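Local coordinates for protein isomerase prhC (Penicillium brasilianum, PDB 5X9J) that acts as a homodimeric isomerase of the trt14 family in the biosynthesis of the fungal meroterpenoid paraherquonin, at residues D149-R152 / K153-M157. Numbering follows the deposited sequence.
Sequences DAVR and KQDLM
V151 and D155, one helical turn apart, run side by side, with V151 CG1 3.7 Å from D155 OD2. With its CG beside the backbone N (chi1 -74°), D155 brings its carboxylate back over the turn it has just left. The exposed acid marks the solvent side of this first stretch of helix 150-162, and R152, of opposite charge, stays apart: NE of R152 is 6.2 Å from OD2 of D155.

The buried, closely packed side lies at the start of the helix. Here buried D149 is the N-cap, its OD2 accepting from R152 N at 2.9 Å, from above the carboxylate plane, and more weakly from V151 N. S65 of the second subunit also bonds to OD2, so this oxygen has three polar partners, one of them across the dimer interface. The helical ladder starts with K153 N to D149 O (3.2 Å) and continues with Q154 N to A150 O (2.8 Å).

R152 bends at chi2 (-73°) and gives NH1 to the carbonyl of E125, whereas extended K153 reaches F66 in a cation-pi contact. Separated from strand 141-148 by D149 alone, the helix sets L156 against Y124 of strand 124-134 and W83 of helix 73-86, while M157 packs on L169 of helix 167-173.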
loop_
_atom_site.group_PDB
_atom_site.type_symbol
_atom_site.label_atom_id
_atom_site.label_comp_id
_atom_site.label_asym_id
_atom_site.label_seq_id
_atom_site.Cartn_x
_atom_site.Cartn_y
_atom_site.Cartn_z
ATOM N N ASP B 149 -2.827 -2.422 -6.185
ATOM C CA ASP B 149 -2.963 -1.436 -7.250
ATOM C C ASP B 149 -4.415 -1.429 -7.686
ATOM O O ASP B 149 -4.910 -2.408 -8.262
ATOM C CB ASP B 149 -2.029 -1.742 -8.415
ATOM C CG ASP B 149 -2.034 -0.637 -9.471
ATOM O OD1 ASP B 149 -0.945 -0.107 -9.759
ATOM O OD2 ASP B 149 -3.119 -0.300 -9.999
ATOM N N ALA B 150 -5.106 -0.327 -7.402
ATOM C CA ALA B 150 -6.536 -0.270 -7.647
ATOM C C ALA B 150 -6.847 -0.204 -9.134
ATOM O O ALA B 150 -7.941 -0.597 -9.552
ATOM C CB ALA B 150 -7.150 0.932 -6.916
ATOM N N VAL B 151 -5.915 0.294 -9.941
ATOM C CA VAL B 151 -6.172 0.362 -11.378
ATOM C C VAL B 151 -6.068 -1.031 -12.004
ATOM O O VAL B 151 -6.877 -1.396 -12.863
ATOM C CB VAL B 151 -5.218 1.372 -12.050
ATOM C CG1 VAL B 151 -5.197 1.174 -13.571
ATOM C CG2 VAL B 151 -5.645 2.818 -11.705
ATOM N N ARG B 152 -5.078 -1.824 -11.581
ATOM C CA ARG B 152 -5.027 -3.230 -11.983
ATOM C C ARG B 152 -6.328 -3.934 -11.631
ATOM O O ARG B 152 -6.906 -4.648 -12.456
ATOM C CB ARG B 152 -3.848 -3.937 -11.315
ATOM C CG ARG B 152 -2.491 -3.532 -11.845
ATOM C CD ARG B 152 -2.242 -4.123 -13.238
ATOM N NE ARG B 152 -0.967 -3.684 -13.808
ATOM C CZ ARG B 152 0.212 -4.224 -13.527
ATOM N NH1 ARG B 152 0.293 -5.226 -12.666
ATOM N NH2 ARG B 152 1.317 -3.760 -14.103
ATOM N N LYS B 153 -6.825 -3.717 -10.414
ATOM C CA LYS B 153 -8.058 -4.383 -10.021
ATOM C C LYS B 153 -9.255 -3.850 -10.794
ATOM O O LYS B 153 -10.123 -4.629 -11.213
ATOM C CB LYS B 153 -8.304 -4.236 -8.525
ATOM C CG LYS B 153 -9.535 -5.014 -8.110
ATOM C CD LYS B 153 -9.778 -4.957 -6.629
ATOM C CE LYS B 153 -10.749 -6.061 -6.228
ATOM N NZ LYS B 153 -11.416 -5.735 -4.930
ATOM N N GLN B 154 -9.344 -2.527 -10.975
ATOM C CA GLN B 154 -10.491 -1.983 -11.695
ATOM C C GLN B 154 -10.495 -2.444 -13.150
ATOM O O GLN B 154 -11.561 -2.694 -13.719
ATOM C CB GLN B 154 -10.511 -0.452 -11.628
ATOM C CG GLN B 154 -11.790 0.136 -12.223
ATOM C CD GLN B 154 -13.076 -0.430 -11.564
ATOM O OE1 GLN B 154 -13.198 -0.469 -10.335
ATOM N NE2 GLN B 154 -14.026 -0.879 -12.392
ATOM N N ASP B 155 -9.316 -2.548 -13.765
ATOM C CA ASP B 155 -9.229 -3.047 -15.135
ATOM C C ASP B 155 -9.713 -4.490 -15.219
ATOM O O ASP B 155 -10.421 -4.860 -16.162
ATOM C CB ASP B 155 -7.793 -2.949 -15.661
ATOM C CG ASP B 155 -7.372 -1.518 -16.008
ATOM O OD1 ASP B 155 -8.254 -0.630 -16.120
ATOM O OD2 ASP B 155 -6.147 -1.284 -16.181
ATOM N N LEU B 156 -9.345 -5.320 -14.238
ATOM C CA LEU B 156 -9.864 -6.685 -14.195
ATOM C C LEU B 156 -11.383 -6.682 -14.088
ATOM O O LEU B 156 -12.068 -7.388 -14.836
ATOM C CB LEU B 156 -9.249 -7.462 -13.031
ATOM C CG LEU B 156 -9.890 -8.844 -12.800
ATOM C CD1 LEU B 156 -9.692 -9.767 -14.016
ATOM C CD2 LEU B 156 -9.349 -9.501 -11.551
ATOM N N MET B 157 -11.925 -5.876 -13.166
ATOM C CA MET B 157 -13.373 -5.806 -12.995
ATOM C C MET B 157 -14.064 -5.356 -14.276
ATOM O O MET B 157 -15.142 -5.859 -14.614
ATOM C CB MET B 157 -13.737 -4.862 -11.848
ATOM C CG MET B 157 -13.207 -5.305 -10.507
ATOM S SD MET B 157 -13.821 -6.949 -10.082
ATOM C CE MET B 157 -15.578 -6.616 -10.070
#